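Long-range contact in aromatic-L-amino-acid decarboxylase (Catharanthus roseus, PDB 6EEW), which decarboxylates L-tryptophan to tryptamine and 5-hydroxy-L-tryptophan to serotonin with pyridoxal 5'-phosphate as cofactor: residues A[298-303]-A[420-425]. Numbering follows the deposited sequence.
Sequences PEFRHY and RNFSLV
Phe422 reaches from the loop ahead of strand 424-429 toward two aromatic rings of 298-303, Phe300 and Tyr303; its CG lies anti to the carbonyl carbon (chi1 -54°), which carries the ring to them. Phe300 and Phe422 run antiparallel alongside one another, planes only 24° apart but so offset that little of one ring lies over the other, with Phe300 CE1 3.6 Å from Phe422 CD1. The Phe300 ring also points its edge at the backbone, Asn421 O lying near the ring plane 3.5 Å from Phe300 CE1. Tyr303 meets Phe422 tip to tip and obliquely, Tyr303 CE2 lying 3.5 Å from Phe422 CZ. The Tyr303 hydroxyl ends beside the Asn421 amide, whose plane is 72° from the ring, while Asn421 ND2 hydrogen-bonds to Thr265 O. His302 CE1 sits over the centre of one face of the tyrosine ring. An alanine at Tyr303 would probably leave a gap beside Phe422 CZ and CE1 and let that ring shift. Within the loop, Arg420 NH1 donates to a lone pair of Phe422 O (2.8 Å). The Phe422 side chain lies about 12 Å from a bound tryptophan. The three rings form an aromatic cluster packing the short helical segment 298-303 against the loop leading into an inner strand of the antiparallel sheet.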
ATOM      1  N   PRO A 298       8.436  -3.078 -29.243  1.00 54.80           N
ATOM      2  CA  PRO A 298       9.283  -4.154 -29.786  1.00 56.90           C
ATOM      3  C   PRO A 298      10.775  -3.867 -29.737  1.00 53.69           C
ATOM      4  O   PRO A 298      11.545  -4.772 -29.390  1.00 52.37           O
ATOM      5  CB  PRO A 298       8.771  -4.287 -31.228  1.00 52.34           C
ATOM      6  CG  PRO A 298       8.045  -3.002 -31.512  1.00 48.71           C
ATOM      7  CD  PRO A 298       7.438  -2.608 -30.217  1.00 49.55           C
ATOM      8  N   GLU A 299      11.203  -2.623 -29.978  1.00 49.68           N
ATOM      9  CA  GLU A 299      12.636  -2.341 -29.972  1.00 47.37           C
ATOM     10  C   GLU A 299      13.235  -2.395 -28.578  1.00 51.57           C
ATOM     11  O   GLU A 299      14.446  -2.202 -28.433  1.00 48.62           O
ATOM     12  CB  GLU A 299      12.935  -0.982 -30.608  1.00 47.18           C
ATOM     13  CG  GLU A 299      12.475   0.221 -29.825  1.00 50.10           C
ATOM     14  CD  GLU A 299      11.050   0.601 -30.140  1.00 50.96           C
ATOM     15  OE1 GLU A 299      10.268  -0.310 -30.512  1.00 49.73           O
ATOM     16  OE2 GLU A 299      10.726   1.809 -30.040  1.00 50.12           O
ATOM     17  N   PHE A 300      12.417  -2.552 -27.545  1.00 53.69           N
ATOM     18  CA  PHE A 300      12.943  -2.800 -26.219  1.00 49.94           C
ATOM     19  C   PHE A 300      12.680  -4.209 -25.723  1.00 51.69           C
ATOM     20  O   PHE A 300      13.248  -4.608 -24.698  1.00 58.68           O
ATOM     21  CB  PHE A 300      12.358  -1.810 -25.219  1.00 46.71           C
ATOM     22  CG  PHE A 300      12.840  -0.420 -25.418  1.00 44.89           C
ATOM     23  CD1 PHE A 300      14.077  -0.039 -24.946  1.00 49.16           C
ATOM     24  CD2 PHE A 300      12.032   0.521 -26.022  1.00 41.07           C
ATOM     25  CE1 PHE A 300      14.513   1.253 -25.098  1.00 39.42           C
ATOM     26  CE2 PHE A 300      12.464   1.811 -26.183  1.00 38.44           C
ATOM     27  CZ  PHE A 300      13.710   2.176 -25.720  1.00 44.67           C
ATOM     28  N   ARG A 301      11.859  -4.987 -26.421  1.00 52.64           N
ATOM     29  CA  ARG A 301      11.465  -6.257 -25.830  1.00 53.03           C
ATOM     30  C   ARG A 301      12.649  -7.202 -25.684  1.00 55.16           C
ATOM     31  O   ARG A 301      12.561  -8.153 -24.900  1.00 50.86           O
ATOM     32  CB  ARG A 301      10.334  -6.889 -26.648  1.00 43.90           C
ATOM     33  CG  ARG A 301       9.884  -8.265 -26.156  1.00 38.99           C
ATOM     34  CD  ARG A 301       9.534  -8.285 -24.666  1.00 39.64           C
ATOM     35  NE  ARG A 301       8.955  -9.581 -24.302  1.00 44.24           N
ATOM     36  CZ  ARG A 301       9.626 -10.729 -24.386  1.00 51.40           C
ATOM     37  NH1 ARG A 301      10.882 -10.738 -24.836  1.00 38.83           N
ATOM     38  NH2 ARG A 301       9.035 -11.870 -24.044  1.00 47.87           N
ATOM     39  N   HIS A 302      13.760  -6.949 -26.400  1.00 54.11           N
ATOM     40  CA  HIS A 302      14.934  -7.804 -26.264  1.00 52.71           C
ATOM     41  C   HIS A 302      15.441  -7.827 -24.828  1.00 55.68           C
ATOM     42  O   HIS A 302      16.061  -8.808 -24.402  1.00 53.25           O
ATOM     43  CB  HIS A 302      16.060  -7.341 -27.200  1.00 52.77           C
ATOM     44  CG  HIS A 302      16.627  -6.000 -26.850  1.00 51.91           C
ATOM     45  ND1 HIS A 302      17.685  -5.851 -25.975  1.00 51.06           N
ATOM     46  CD2 HIS A 302      16.265  -4.748 -27.214  1.00 48.31           C
ATOM     47  CE1 HIS A 302      17.968  -4.568 -25.840  1.00 46.68           C
ATOM     48  NE2 HIS A 302      17.119  -3.876 -26.580  1.00 48.66           N
ATOM     49  N   TYR A 303      15.173  -6.773 -24.054  1.00 57.70           N
ATOM     50  CA  TYR A 303      15.641  -6.773 -22.677  1.00 50.33           C
ATOM     51  C   TYR A 303      15.006  -7.883 -21.847  1.00 51.79           C
ATOM     52  O   TYR A 303      15.516  -8.202 -20.772  1.00 39.97           O
ATOM     53  CB  TYR A 303      15.397  -5.422 -22.027  1.00 48.08           C
ATOM     54  CG  TYR A 303      16.456  -4.399 -22.361  1.00 42.94           C
ATOM     55  CD1 TYR A 303      17.778  -4.611 -22.037  1.00 41.23           C
ATOM     56  CD2 TYR A 303      16.117  -3.193 -22.972  1.00 46.60           C
ATOM     57  CE1 TYR A 303      18.750  -3.671 -22.323  1.00 43.48           C
ATOM     58  CE2 TYR A 303      17.070  -2.236 -23.247  1.00 43.60           C
ATOM     59  CZ  TYR A 303      18.390  -2.480 -22.926  1.00 48.08           C
ATOM     60  OH  TYR A 303      19.353  -1.535 -23.211  1.00 47.35           O
ATOM     61  N   ARG A 420      23.052   5.950 -22.771  1.00 57.89           N
ATOM     62  CA  ARG A 420      21.636   6.203 -22.530  1.00 61.46           C
ATOM     63  C   ARG A 420      20.838   5.014 -23.049  1.00 62.52           C
ATOM     64  O   ARG A 420      20.742   4.817 -24.262  1.00 57.90           O
ATOM     65  CB  ARG A 420      21.203   7.499 -23.213  1.00 61.58           C
ATOM     66  CG  ARG A 420      19.700   7.765 -23.133  1.00 56.67           C
ATOM     67  CD  ARG A 420      19.187   8.611 -24.295  1.00 50.13           C
ATOM     68  NE  ARG A 420      19.451   7.974 -25.578  1.00 56.10           N
ATOM     69  CZ  ARG A 420      18.750   6.961 -26.075  1.00 57.36           C
ATOM     70  NH1 ARG A 420      17.734   6.446 -25.398  1.00 60.21           N
ATOM     71  NH2 ARG A 420      19.079   6.445 -27.244  1.00 52.77           N
ATOM     72  N   ASN A 421      20.271   4.216 -22.135  1.00 56.36           N
ATOM     73  CA  ASN A 421      19.487   3.046 -22.517  1.00 53.49           C
ATOM     74  C   ASN A 421      18.014   3.355 -22.725  1.00 49.34           C
ATOM     75  O   ASN A 421      17.351   2.683 -23.519  1.00 46.39           O
ATOM     76  CB  ASN A 421      19.578   1.968 -21.435  1.00 60.65           C
ATOM     77  CG  ASN A 421      20.992   1.495 -21.188  1.00 65.87           C
ATOM     78  OD1 ASN A 421      21.738   1.208 -22.126  1.00 63.16           O
ATOM     79  ND2 ASN A 421      21.369   1.414 -19.914  1.00 68.44           N
ATOM     80  N   PHE A 422      17.477   4.329 -22.003  1.00 55.14           N
ATOM     81  CA  PHE A 422      16.057   4.633 -22.063  1.00 55.06           C
ATOM     82  C   PHE A 422      15.858   6.143 -22.089  1.00 59.61           C
ATOM     83  O   PHE A 422      16.278   6.817 -23.033  1.00 56.89           O
ATOM     84  CB  PHE A 422      15.337   3.986 -20.870  1.00 54.08           C
ATOM     85  CG  PHE A 422      15.588   2.502 -20.742  1.00 45.76           C
ATOM     86  CD1 PHE A 422      14.848   1.592 -21.484  1.00 46.82           C
ATOM     87  CD2 PHE A 422      16.580   2.021 -19.908  1.00 42.74           C
ATOM     88  CE1 PHE A 422      15.076   0.224 -21.374  1.00 39.02           C
ATOM     89  CE2 PHE A 422      16.811   0.658 -19.790  1.00 43.92           C
ATOM     90  CZ  PHE A 422      16.049  -0.242 -20.531  1.00 40.99           C
ATOM     91  N   SER A 423      15.210   6.688 -21.058  1.00 61.39           N
ATOM     92  CA  SER A 423      14.869   8.103 -21.019  1.00 54.84           C
ATOM     93  C   SER A 423      15.788   8.914 -20.107  1.00 50.07           C
ATOM     94  O   SER A 423      15.603  10.132 -19.982  1.00 56.09           O
ATOM     95  CB  SER A 423      13.412   8.282 -20.593  1.00 55.93           C
ATOM     96  OG  SER A 423      13.152   9.645 -20.356  1.00 67.21           O
ATOM     97  N   LEU A 424      16.740   8.273 -19.439  1.00 39.27           N
ATOM     98  CA  LEU A 424      17.593   8.943 -18.463  1.00 43.35           C
ATOM     99  C   LEU A 424      18.955   9.179 -19.085  1.00 44.03           C
ATOM    100  O   LEU A 424      19.566   8.239 -19.601  1.00 39.65           O
ATOM    101  CB  LEU A 424      17.737   8.112 -17.182  1.00 41.32           C
ATOM    102  CG  LEU A 424      18.977   8.437 -16.351  1.00 44.93           C
ATOM    103  CD1 LEU A 424      18.893   9.840 -15.763  1.00 46.26           C
ATOM    104  CD2 LEU A 424      19.189   7.396 -15.263  1.00 46.51           C
ATOM    105  N   VAL A 425      19.438  10.421 -19.007  1.00 45.44           N
ATOM    106  CA  VAL A 425      20.729  10.814 -19.572  1.00 49.16           C
ATOM    107  C   VAL A 425      21.666  11.183 -18.426  1.00 53.69           C
ATOM    108  O   VAL A 425      21.381  12.109 -17.658  1.00 63.19           O
ATOM    109  CB  VAL A 425      20.576  11.992 -20.552  1.00 47.74           C
ATOM    110  CG1 VAL A 425      21.914  12.367 -21.196  1.00 42.96           C
ATOM    111  CG2 VAL A 425      19.535  11.689 -21.589  1.00 43.37           C
TER